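Local structure of porphyranase B (Zobellia galactanivorans, 3JUU) at residues 13-18 / 219-224; 28-33 / 103-108; 109-114 / 271-276; 142-147 / 204-209. The protein cleaves the sulfated red-algal polysaccharide porphyran at its (1->4) linkages between beta-D-galactopyranose and alpha-L-galactopyranose-6-sulfate, releasing mostly disaccharides. One frame throughout, in Å; residues are numbered along the deposited sequence. Where two conformers were deposited one is given.

Contact 1: 13-18 / 219-224; sequences HFKPGE and DGKMQS. With SO4 (sulfate ion), chain D.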
# COMPACT_ATOMS: atom_id res chain seq x y z
N HIS A 13 -1.48 -14.43 8.96
CA HIS A 13 -0.24 -14.63 9.71
C HIS A 13 -0.33 -13.97 11.08
O HIS A 13 -0.29 -12.73 11.19
CB HIS A 13 0.95 -14.07 8.92
CG HIS A 13 1.57 -15.08 8.00
ND1 HIS A 13 2.90 -15.43 8.07
CD2 HIS A 13 1.03 -15.81 7.00
CE1 HIS A 13 3.15 -16.32 7.13
NE2 HIS A 13 2.03 -16.57 6.47
N PHE A 14 -0.48 -14.80 12.14
CA PHE A 14 -0.46 -14.24 13.47
C PHE A 14 0.48 -15.11 14.26
O PHE A 14 0.35 -16.36 14.16
CB PHE A 14 -1.85 -14.28 14.16
CG PHE A 14 -2.88 -13.42 13.52
CD1 PHE A 14 -2.68 -12.03 13.45
CD2 PHE A 14 -4.08 -13.97 13.01
CE1 PHE A 14 -3.67 -11.22 12.90
CE2 PHE A 14 -5.09 -13.17 12.48
CZ PHE A 14 -4.88 -11.79 12.37
N LYS A 15 1.37 -14.51 15.06
CA LYS A 15 2.23 -15.28 15.98
C LYS A 15 1.33 -15.85 17.11
O LYS A 15 0.15 -15.49 17.22
CB LYS A 15 3.28 -14.35 16.64
CG LYS A 15 4.35 -13.77 15.69
CD LYS A 15 5.30 -14.89 15.31
CE LYS A 15 6.64 -14.37 14.76
NZ LYS A 15 6.54 -13.99 13.30
N PRO A 16 1.88 -16.75 17.93
CA PRO A 16 1.03 -17.34 18.96
C PRO A 16 0.59 -16.27 19.95
O PRO A 16 1.40 -15.42 20.37
CB PRO A 16 1.97 -18.36 19.65
CG PRO A 16 3.03 -18.79 18.54
CD PRO A 16 3.22 -17.39 17.82
N GLY A 17 -0.69 -16.27 20.28
CA GLY A 17 -1.13 -15.28 21.19
C GLY A 17 -1.49 -13.93 20.60
O GLY A 17 -1.61 -12.99 21.37
N GLU A 18 -1.59 -13.80 19.27
CA GLU A 18 -1.89 -12.51 18.62
C GLU A 18 -3.10 -12.50 17.74
O GLU A 18 -3.49 -11.42 17.24
CB GLU A 18 -0.71 -12.13 17.68
CG GLU A 18 0.61 -11.97 18.38
CD GLU A 18 0.72 -10.62 19.14
OE1 GLU A 18 -0.04 -9.67 18.88
OE2 GLU A 18 1.56 -10.53 19.99
N ASP A 219 4.63 -8.63 11.14
CA ASP A 219 5.23 -9.99 11.31
C ASP A 219 4.40 -10.79 12.32
O ASP A 219 4.96 -11.44 13.21
CB ASP A 219 6.68 -9.86 11.74
CG ASP A 219 7.50 -9.13 10.68
OD1 ASP A 219 7.15 -9.37 9.49
OD2 ASP A 219 8.43 -8.39 11.07
N GLY A 220 3.09 -10.63 12.21
CA GLY A 220 2.16 -11.44 12.98
C GLY A 220 1.95 -10.98 14.38
O GLY A 220 1.38 -11.71 15.21
N LYS A 221 2.37 -9.76 14.67
CA LYS A 221 2.20 -9.20 16.04
C LYS A 221 1.49 -7.85 16.02
O LYS A 221 1.87 -6.95 15.25
CB LYS A 221 3.57 -9.00 16.69
CG LYS A 221 4.30 -10.31 17.05
CD LYS A 221 5.80 -10.09 17.40
CE LYS A 221 6.63 -10.06 16.09
NZ LYS A 221 7.86 -9.16 16.01
N MET A 222 0.52 -7.67 16.93
CA MET A 222 -0.19 -6.40 16.98
C MET A 222 0.76 -5.28 17.38
O MET A 222 1.51 -5.44 18.39
CB MET A 222 -1.31 -6.47 18.03
CG MET A 222 -2.07 -5.16 18.08
SD MET A 222 -3.33 -5.19 19.38
CE MET A 222 -3.79 -3.42 19.51
N GLN A 223 0.73 -4.15 16.68
CA GLN A 223 1.60 -3.03 16.96
C GLN A 223 0.81 -1.87 17.61
O GLN A 223 1.35 -1.20 18.47
CB GLN A 223 2.21 -2.43 15.68
CG GLN A 223 3.09 -3.44 14.97
CD GLN A 223 4.28 -3.96 15.78
OE1 GLN A 223 5.24 -3.23 16.04
NE2 GLN A 223 4.27 -5.29 16.09
N SER A 224 -0.40 -1.65 17.14
CA SER A 224 -1.10 -0.43 17.50
C SER A 224 -2.57 -0.51 17.14
O SER A 224 -3.01 -1.34 16.31
CB SER A 224 -0.46 0.77 16.77
OG SER A 224 -0.71 0.63 15.38
S SO4 D . 3.34 -18.42 3.63
O1 SO4 D . 3.83 -19.58 4.36
O2 SO4 D . 2.90 -18.83 2.29
O3 SO4 D . 2.21 -17.87 4.39
O4 SO4 D . 4.43 -17.43 3.53
O HOH W 1 1.88 -7.51 20.18

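Contact 2: 28-33 / 103-108; sequences KLIENM and NGMTYG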
# COMPACT_ATOMS: atom_id res chain seq x y z
N LYS A 28 -12.05 -16.12 6.87
CA LYS A 28 -12.38 -16.67 5.56
C LYS A 28 -11.73 -15.82 4.44
O LYS A 28 -12.00 -14.61 4.35
CB LYS A 28 -13.92 -16.68 5.40
CG LYS A 28 -14.43 -17.19 4.01
CD LYS A 28 -15.98 -17.19 3.93
CE LYS A 28 -16.51 -17.30 2.49
NZ LYS A 28 -17.80 -16.51 2.45
N LEU A 29 -10.94 -16.49 3.60
CA LEU A 29 -10.28 -15.80 2.46
C LEU A 29 -11.24 -15.14 1.55
O LEU A 29 -12.28 -15.75 1.15
CB LEU A 29 -9.36 -16.76 1.69
CG LEU A 29 -8.36 -15.99 0.79
CD1 LEU A 29 -7.25 -15.44 1.68
CD2 LEU A 29 -7.73 -17.01 -0.21
N ILE A 30 -10.99 -13.86 1.26
CA ILE A 30 -11.77 -13.15 0.25
C ILE A 30 -11.00 -13.39 -1.08
O ILE A 30 -9.96 -12.76 -1.36
CB ILE A 30 -11.88 -11.66 0.53
CG1 ILE A 30 -12.56 -11.42 1.91
CG2 ILE A 30 -12.62 -10.89 -0.62
CD1 ILE A 30 -12.28 -9.99 2.36
N GLU A 31 -11.52 -14.31 -1.88
CA GLU A 31 -10.79 -14.82 -3.05
C GLU A 31 -10.50 -13.71 -4.04
O GLU A 31 -9.38 -13.61 -4.54
CB GLU A 31 -11.63 -15.89 -3.81
CG GLU A 31 -11.95 -17.04 -2.98
CD GLU A 31 -10.73 -17.83 -2.70
OE1 GLU A 31 -9.83 -17.87 -3.58
OE2 GLU A 31 -10.64 -18.37 -1.59
N ASN A 32 -11.46 -12.87 -4.34
CA ASN A 32 -11.24 -11.85 -5.36
C ASN A 32 -10.36 -10.63 -4.95
O ASN A 32 -10.17 -9.66 -5.72
CB ASN A 32 -12.57 -11.40 -5.99
CG ASN A 32 -13.45 -10.59 -5.05
OD1 ASN A 32 -13.03 -10.11 -3.96
ND2 ASN A 32 -14.68 -10.40 -5.48
N MET A 33 -9.86 -10.66 -3.69
CA MET A 33 -8.90 -9.65 -3.19
C MET A 33 -7.65 -10.31 -2.64
O MET A 33 -6.88 -9.69 -1.86
CB MET A 33 -9.55 -8.76 -2.12
CG MET A 33 -10.72 -7.97 -2.67
SD MET A 33 -11.50 -6.90 -1.44
CE MET A 33 -10.23 -5.60 -1.36
N ASN A 103 -11.86 -5.42 -7.28
CA ASN A 103 -12.94 -5.70 -6.29
C ASN A 103 -12.63 -5.08 -4.91
O ASN A 103 -11.47 -4.97 -4.54
CB ASN A 103 -13.12 -7.22 -6.17
CG ASN A 103 -13.65 -7.83 -7.47
OD1 ASN A 103 -14.82 -7.59 -7.82
ND2 ASN A 103 -12.81 -8.56 -8.19
N GLY A 104 -13.68 -4.60 -4.23
CA GLY A 104 -13.49 -3.94 -2.90
C GLY A 104 -14.24 -4.69 -1.81
O GLY A 104 -15.00 -5.67 -2.08
N MET A 105 -14.02 -4.24 -0.58
CA MET A 105 -14.73 -4.80 0.57
C MET A 105 -14.84 -3.69 1.66
O MET A 105 -14.10 -2.69 1.66
CB MET A 105 -13.99 -6.10 1.05
CG MET A 105 -14.55 -6.91 2.33
SD MET A 105 -16.35 -7.22 2.05
CE MET A 105 -16.25 -8.41 0.62
N THR A 106 -15.78 -3.88 2.58
CA THR A 106 -15.83 -3.06 3.82
C THR A 106 -15.51 -3.96 5.00
O THR A 106 -16.16 -5.00 5.19
CB THR A 106 -17.22 -2.40 3.97
OG1 THR A 106 -17.63 -1.84 2.70
CG2 THR A 106 -17.15 -1.23 5.02
N TYR A 107 -14.50 -3.56 5.80
CA TYR A 107 -13.97 -4.31 6.96
C TYR A 107 -13.21 -5.55 6.56
O TYR A 107 -13.29 -5.98 5.40
CB TYR A 107 -15.06 -4.66 8.04
CG TYR A 107 -15.96 -3.48 8.31
CD1 TYR A 107 -15.44 -2.25 8.69
CD2 TYR A 107 -17.33 -3.58 8.05
CE1 TYR A 107 -16.29 -1.12 8.87
CE2 TYR A 107 -18.18 -2.47 8.24
CZ TYR A 107 -17.63 -1.27 8.69
OH TYR A 107 -18.44 -0.16 8.83
N GLY A 108 -12.48 -6.11 7.50
CA GLY A 108 -11.79 -7.34 7.30
C GLY A 108 -10.31 -7.26 7.67
O GLY A 108 -9.88 -6.27 8.27
O HOH W 2 -9.95 -7.61 -7.18
O HOH W 3 -14.70 -8.42 -2.59

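Contact 3: 109-114 / 271-276; sequences YYECEM and RSWQLV. With SO4 (sulfate ion), chain D.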
# COMPACT_ATOMS: atom_id res chain seq x y z
N TYR A 109 -9.53 -8.31 7.37
CA TYR A 109 -8.12 -8.34 7.72
C TYR A 109 -7.34 -8.38 6.38
O TYR A 109 -7.63 -9.25 5.52
CB TYR A 109 -7.78 -9.59 8.62
CG TYR A 109 -6.34 -9.50 9.11
CD1 TYR A 109 -6.03 -8.65 10.21
CD2 TYR A 109 -5.26 -10.17 8.45
CE1 TYR A 109 -4.73 -8.47 10.61
CE2 TYR A 109 -3.93 -10.00 8.89
CZ TYR A 109 -3.68 -9.11 9.97
OH TYR A 109 -2.38 -8.98 10.44
N TYR A 110 -6.32 -7.53 6.22
CA TYR A 110 -5.65 -7.42 4.92
C TYR A 110 -4.22 -7.44 5.18
O TYR A 110 -3.71 -6.60 5.97
CB TYR A 110 -6.00 -6.06 4.27
CG TYR A 110 -7.48 -5.97 4.01
CD1 TYR A 110 -7.98 -6.34 2.74
CD2 TYR A 110 -8.38 -5.54 5.00
CE1 TYR A 110 -9.36 -6.30 2.49
CE2 TYR A 110 -9.71 -5.51 4.75
CZ TYR A 110 -10.21 -5.91 3.50
OH TYR A 110 -11.57 -5.84 3.23
N GLU A 111 -3.50 -8.37 4.53
CA GLU A 111 -2.08 -8.50 4.83
C GLU A 111 -1.28 -8.79 3.56
O GLU A 111 -1.82 -9.36 2.62
CB GLU A 111 -1.86 -9.65 5.83
CG GLU A 111 -2.69 -10.93 5.47
CD GLU A 111 -2.28 -12.17 6.22
OE1 GLU A 111 -1.46 -12.07 7.16
OE2 GLU A 111 -2.74 -13.27 5.76
N CYS A 112 0.01 -8.40 3.52
CA CYS A 112 0.88 -8.83 2.43
C CYS A 112 2.26 -9.14 3.01
O CYS A 112 2.59 -8.74 4.14
CB CYS A 112 0.95 -7.70 1.36
SG CYS A 112 2.11 -6.34 1.83
N GLU A 113 3.09 -9.87 2.25
CA GLU A 113 4.44 -10.08 2.63
C GLU A 113 5.28 -9.34 1.59
O GLU A 113 5.26 -9.72 0.41
CB GLU A 113 4.80 -11.60 2.62
CG GLU A 113 6.22 -11.85 3.11
CD GLU A 113 6.46 -13.33 3.33
OE1 GLU A 113 6.49 -14.08 2.35
OE2 GLU A 113 6.55 -13.74 4.48
N MET A 114 6.04 -8.33 2.04
CA MET A 114 6.66 -7.42 1.07
C MET A 114 8.11 -7.17 1.48
O MET A 114 8.43 -7.01 2.70
CB MET A 114 5.84 -6.09 1.01
CG MET A 114 6.32 -5.00 0.00
SD MET A 114 5.75 -3.28 0.35
CE MET A 114 7.32 -3.64 0.90
N ARG A 271 -3.25 -11.27 0.97
CA ARG A 271 -4.38 -12.12 1.41
C ARG A 271 -5.31 -11.24 2.16
O ARG A 271 -4.88 -10.54 3.09
CB ARG A 271 -3.81 -13.26 2.34
CG ARG A 271 -2.82 -14.16 1.56
CD ARG A 271 -2.18 -15.21 2.47
NE ARG A 271 -1.24 -16.08 1.72
CZ ARG A 271 -0.29 -16.79 2.31
NH1 ARG A 271 -0.10 -16.65 3.64
NH2 ARG A 271 0.57 -17.52 1.59
N SER A 272 -6.58 -11.33 1.80
CA SER A 272 -7.63 -10.50 2.37
C SER A 272 -8.68 -11.46 2.96
O SER A 272 -8.95 -12.52 2.38
CB SER A 272 -8.22 -9.71 1.24
OG SER A 272 -7.24 -8.84 0.67
N TRP A 273 -9.23 -11.10 4.11
CA TRP A 273 -10.05 -12.06 4.91
C TRP A 273 -11.19 -11.32 5.55
O TRP A 273 -11.06 -10.14 5.91
CB TRP A 273 -9.21 -12.69 6.05
CG TRP A 273 -7.83 -13.24 5.71
CD1 TRP A 273 -6.62 -12.53 5.56
CD2 TRP A 273 -7.49 -14.61 5.54
NE1 TRP A 273 -5.59 -13.40 5.28
CE2 TRP A 273 -6.09 -14.68 5.28
CE3 TRP A 273 -8.26 -15.82 5.57
CZ2 TRP A 273 -5.42 -15.90 5.06
CZ3 TRP A 273 -7.60 -17.02 5.34
CH2 TRP A 273 -6.19 -17.06 5.10
N GLN A 274 -12.32 -12.01 5.68
CA GLN A 274 -13.44 -11.58 6.50
C GLN A 274 -13.49 -12.49 7.76
O GLN A 274 -13.10 -13.68 7.72
CB GLN A 274 -14.75 -11.83 5.77
CG GLN A 274 -15.11 -10.85 4.72
CD GLN A 274 -16.37 -11.30 3.96
OE1 GLN A 274 -16.76 -12.47 4.05
NE2 GLN A 274 -17.03 -10.38 3.26
N LEU A 275 -13.95 -11.90 8.86
CA LEU A 275 -14.11 -12.61 10.09
C LEU A 275 -15.59 -12.97 10.15
O LEU A 275 -16.46 -12.09 10.06
CB LEU A 275 -13.76 -11.66 11.25
CG LEU A 275 -13.65 -12.39 12.58
CD1 LEU A 275 -12.62 -13.47 12.66
CD2 LEU A 275 -13.39 -11.25 13.64
N VAL A 276 -15.86 -14.27 10.22
CA VAL A 276 -17.26 -14.74 10.19
C VAL A 276 -17.55 -15.63 11.42
O VAL A 276 -16.63 -16.26 11.98
CB VAL A 276 -17.62 -15.50 8.89
CG1 VAL A 276 -17.54 -14.48 7.58
CG2 VAL A 276 -16.76 -16.78 8.72
S SO4 D . 3.34 -18.42 3.63
O1 SO4 D . 3.83 -19.58 4.36
O2 SO4 D . 2.90 -18.83 2.29
O3 SO4 D . 2.21 -17.87 4.39
O4 SO4 D . 4.43 -17.43 3.53

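Contact 4: 142-147 / 204-209; sequences TELDIQ and YGVWWK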
# COMPACT_ATOMS: atom_id res chain seq x y z
N THR A 142 -11.51 8.15 2.23
CA THR A 142 -11.00 7.48 3.40
C THR A 142 -9.83 6.67 2.82
O THR A 142 -9.97 5.95 1.86
CB THR A 142 -12.04 6.50 4.07
OG1 THR A 142 -12.47 5.50 3.12
CG2 THR A 142 -13.24 7.21 4.59
N GLU A 143 -8.65 6.84 3.40
CA GLU A 143 -7.45 6.10 2.96
C GLU A 143 -6.85 5.47 4.18
O GLU A 143 -6.63 6.15 5.18
CB GLU A 143 -6.45 7.11 2.32
CG GLU A 143 -5.12 6.42 1.90
CD GLU A 143 -4.13 7.46 1.32
OE1 GLU A 143 -4.52 8.62 1.03
OE2 GLU A 143 -2.94 7.09 1.19
N LEU A 144 -6.55 4.17 4.07
CA LEU A 144 -5.95 3.38 5.17
C LEU A 144 -4.58 2.84 4.65
O LEU A 144 -4.51 1.91 3.87
CB LEU A 144 -6.95 2.23 5.55
CG LEU A 144 -6.76 1.55 6.93
CD1 LEU A 144 -7.76 0.41 7.10
CD2 LEU A 144 -5.31 1.04 7.14
N ASP A 145 -3.50 3.47 5.08
CA ASP A 145 -2.12 3.07 4.69
C ASP A 145 -1.55 2.04 5.66
O ASP A 145 -1.39 2.31 6.86
CB ASP A 145 -1.25 4.33 4.66
CG ASP A 145 -1.83 5.37 3.71
OD1 ASP A 145 -1.99 5.05 2.50
OD2 ASP A 145 -2.21 6.46 4.19
N ILE A 146 -1.22 0.87 5.13
CA ILE A 146 -0.82 -0.20 5.99
C ILE A 146 0.69 -0.12 6.13
O ILE A 146 1.26 -0.15 7.25
CB ILE A 146 -1.31 -1.57 5.44
CG1 ILE A 146 -2.78 -1.52 5.27
CG2 ILE A 146 -0.79 -2.77 6.35
CD1 ILE A 146 -3.30 -2.53 4.36
N GLN A 147 1.40 0.02 4.98
CA GLN A 147 2.82 0.30 5.06
C GLN A 147 3.20 1.26 3.92
O GLN A 147 2.78 1.08 2.76
CB GLN A 147 3.66 -1.01 4.96
CG GLN A 147 5.15 -0.87 4.68
CD GLN A 147 5.94 -0.15 5.78
OE1 GLN A 147 5.40 0.74 6.44
NE2 GLN A 147 7.23 -0.52 5.98
N TYR A 204 2.96 -7.20 6.55
CA TYR A 204 2.29 -5.98 7.01
C TYR A 204 0.80 -6.27 6.96
O TYR A 204 0.26 -6.64 5.91
CB TYR A 204 2.62 -4.83 6.01
CG TYR A 204 4.09 -4.52 5.92
CD1 TYR A 204 4.73 -3.82 7.00
CD2 TYR A 204 4.90 -4.93 4.82
CE1 TYR A 204 6.10 -3.54 6.98
CE2 TYR A 204 6.29 -4.65 4.81
CZ TYR A 204 6.88 -3.96 5.88
OH TYR A 204 8.22 -3.59 5.84
N GLY A 205 0.10 -6.01 8.09
CA GLY A 205 -1.31 -6.37 8.18
C GLY A 205 -2.12 -5.28 8.87
O GLY A 205 -1.60 -4.52 9.67
N VAL A 206 -3.39 -5.22 8.53
CA VAL A 206 -4.32 -4.35 9.26
C VAL A 206 -5.60 -5.12 9.51
O VAL A 206 -6.20 -5.73 8.58
CB VAL A 206 -4.60 -3.04 8.51
CG1 VAL A 206 -5.31 -3.30 7.12
CG2 VAL A 206 -5.43 -2.07 9.41
N TRP A 207 -6.08 -5.05 10.76
CA TRP A 207 -7.51 -5.43 11.03
C TRP A 207 -8.39 -4.24 10.96
O TRP A 207 -8.35 -3.36 11.85
CB TRP A 207 -7.64 -6.12 12.39
CG TRP A 207 -8.99 -6.74 12.62
CD1 TRP A 207 -9.95 -7.02 11.68
CD2 TRP A 207 -9.55 -7.09 13.90
NE1 TRP A 207 -11.07 -7.58 12.31
CE2 TRP A 207 -10.83 -7.63 13.66
CE3 TRP A 207 -9.07 -7.03 15.21
CZ2 TRP A 207 -11.69 -8.07 14.72
CZ3 TRP A 207 -9.94 -7.49 16.29
CH2 TRP A 207 -11.22 -7.97 16.01
N TRP A 208 -9.08 -4.08 9.82
CA TRP A 208 -10.04 -3.04 9.66
C TRP A 208 -11.30 -3.59 10.35
O TRP A 208 -12.19 -4.16 9.69
CB TRP A 208 -10.26 -2.78 8.16
CG TRP A 208 -11.31 -1.80 7.82
CD1 TRP A 208 -11.91 -0.88 8.63
CD2 TRP A 208 -11.80 -1.53 6.48
NE1 TRP A 208 -12.82 -0.12 7.90
CE2 TRP A 208 -12.75 -0.49 6.58
CE3 TRP A 208 -11.49 -2.09 5.20
CZ2 TRP A 208 -13.48 0.01 5.45
CZ3 TRP A 208 -12.25 -1.62 4.07
CH2 TRP A 208 -13.23 -0.57 4.23
N LYS A 209 -11.37 -3.41 11.67
CA LYS A 209 -12.31 -4.12 12.54
C LYS A 209 -13.69 -3.50 12.43
O LYS A 209 -14.69 -4.23 12.38
CB LYS A 209 -11.77 -4.08 13.99
CG LYS A 209 -12.76 -4.64 15.03
CD LYS A 209 -12.09 -4.40 16.38
CE LYS A 209 -12.90 -5.07 17.51
NZ LYS A 209 -14.26 -4.54 17.58

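Contact 1: 13-18 / 219-224
Phe14 and Gly220 bring their backbones to 3.9 Å, CA to CA, where the irregular N-terminal segment docks on the hairpin turn between strands 213-218 and 221-226 of the GH16 jelly roll. The docking segment folds into a type II beta turn from Lys15 to Glu18, and its two ends grip the hairpin by different means. At the first, Lys15 N donates to Gly220 O at 2.8 Å and 170°, an approach so close that a side chain on Gly220 would collide with Lys15 N. The Lys15 chain passes its CG close to Asp219 O and, bent at chi2 and chi4, brings NZ to that oxygen from above the carbonyl plane (3.0 Å). At the other end, Glu18 lays CB and CG beside Gly220 O and offers OE1 to Met222 N at 2.8 Å; this bond is nearly straight, with the donor 56° above the carboxylate plane. An alanine in place of Glu18 would probably leave Met222 N without this acceptor and a nearby water without one of its partners. The Phe14 ring packs against Tyr109 and, edge to face, against Phe217 of the hairpin's first strand. The water lies 3.0 Å from Glu18 OE2 and 2.8 Å from Met222 O.

Contact 2: 28-33 / 103-108
Asn32 and Asn103 lay their side-chain amides flat on one another, the planes only 2° apart though the side chains cross at about a right angle. The stack joins segment 28-33, which runs from strand 26-29 into the following loop, to the loop between strands 90-101 and 108-115 of the sandwich. ND2 of Asn32 sits 3.4 Å from CG of Asn103, so the amides meet by their faces. CG of Asn32 stands between its backbone N and carbonyl carbon (chi1 70°), which sets CG toward that loop. Deeper in, Met33 packs on the same loop, its side chain oblique to that of Met105. Met33 SD touches Met105 CB at 3.6 Å, and a bend at chi3 (75°) carries CE back to 3.5 Å from Asn103 O. Ile30 completes the apolar part, CD1 lying 3.8 Å from Met105 CG. Met33 and Met105 also rest on Tyr110. The polar linkage is left to water: one molecule joins Asn32 OD1 (2.7 Å) to Gly104 O (2.8 Å), and another joins Asn32 O to the backbone and side-chain nitrogens of Asn103. The chemistry thus divides by depth, sulfur and hydrocarbon groups packing on the inner side, stacked amides and bridging waters at the rim.

Contact 3: 109-114 / 271-276
Arg271 pairs with Glu111 in the antiparallel register of two neighbouring strands of the GH16 beta-sandwich, whose segments run 160° apart. The two form a hydrogen-bonded pair, Arg271 N to Glu111 O and Glu111 N to Arg271 O, both 2.9 Å. The arginine side chain, extended from CG to NE, leaves the sheet and places its guanidinium against a sulfate ion, probably from the crystallisation liquor, with NH1 2.7 Å from O3 and NH2 2.8 Å from O2. Its NE makes a salt bridge to Glu36.

Ser272 follows as a non-hydrogen-bonded pair with Tyr110, both side chains on the opposite face of the sheet. OG lies 3.3 Å from Tyr110 CD1, oblique to the ring, but its polar partner is Met33 O, just as the Tyr110 hydroxyl is tied to Tyr107 O.

Trp273 returns to the face of Arg271 and Glu111 and forms the next hydrogen-bonded pair, with Tyr109. Its NE1 donates diagonally to Glu111 OE2 at 2.9 Å, meeting the carboxylate from above its plane. CG of Glu111 stands between its backbone N and carbonyl carbon (chi1 44°), packed close to Arg271 O; the other carboxylate oxygen, OE1, accepts from His13 N, so this buried acid is held from two directions. A leucine in place of Trp273 would probably leave Glu111 OE2 without its indole donor and open a gap against Trp27 and Leu29. Trp273 CD1 lies at the edge of the Tyr109 ring, near its plane, 4.0 Å from CD2.

Contact 4: 142-147 / 204-209
Gln147 lies over the face of the Tyr204 ring in the closely packed part of this contact, where the strand carrying the probable catalytic acids packs on strand 202-210 across the interior of the GH16 sandwich. Its CG stands 3.6 Å from the ring centroid and 9° off the ring normal, a CH-pi contact, while CB covers the CG-CD1 side. A bend at chi2 (64°) brings CD to the CE1 side of the ring, and the amide is held there by Asn168 N and Thr166 O. Ile146 works with both branches: CG2 presses on the backbone at Gly205 N (3.8 Å), and the Ile146 side chain crosses that of Val206 at about a right angle, CD1 3.5 Å from CG1. A classic beta bulge, Ile146 and Gln147 both facing Phe125, lets both side chains point into the core.

Toward Trp208 the packing is looser. Leu144 and Val206 meet tip to tip, CD2 to CG2 at 3.9 Å, and Leu144 CD1 stays 4.2 Å from Trp208 CB. The other side is the working one: Glu143, probably the nucleophile, lies far from strand 202-210, salt-bridged to Arg174 and hydrogen-bonded to a glycerol probably from the crystallisation liquor. The run from Glu143 to Glu148, the probable proton donor, fits the GH16 ExDxxE signature. Carbon contacts and one CH-pi interaction thus back a strand whose acids serve the substrate side.

Overall arrangement
The four contacts run from surface to core. Contact 1 is peripheral, its centre about 19 Å from that of the chain, and relies on backbone and charged groups plus water; contact 2 is partly buried and mixes methionine packing with water bridges. Contacts 3 and 4 are buried, yet differ in kind: one joins neighbouring strands edge by edge through backbone bonds, the other packs facing layers through side chains. Strands 108-115 and 202-210 are paired, linking these two directly. Contact 1 reaches contact 3 through His13 N and Glu111 OE1, and both touch the sulfate. Contact 2 meets contact 3 through Ile30 N and Ser272 O. Contact 4 alone includes a probable catalytic residue.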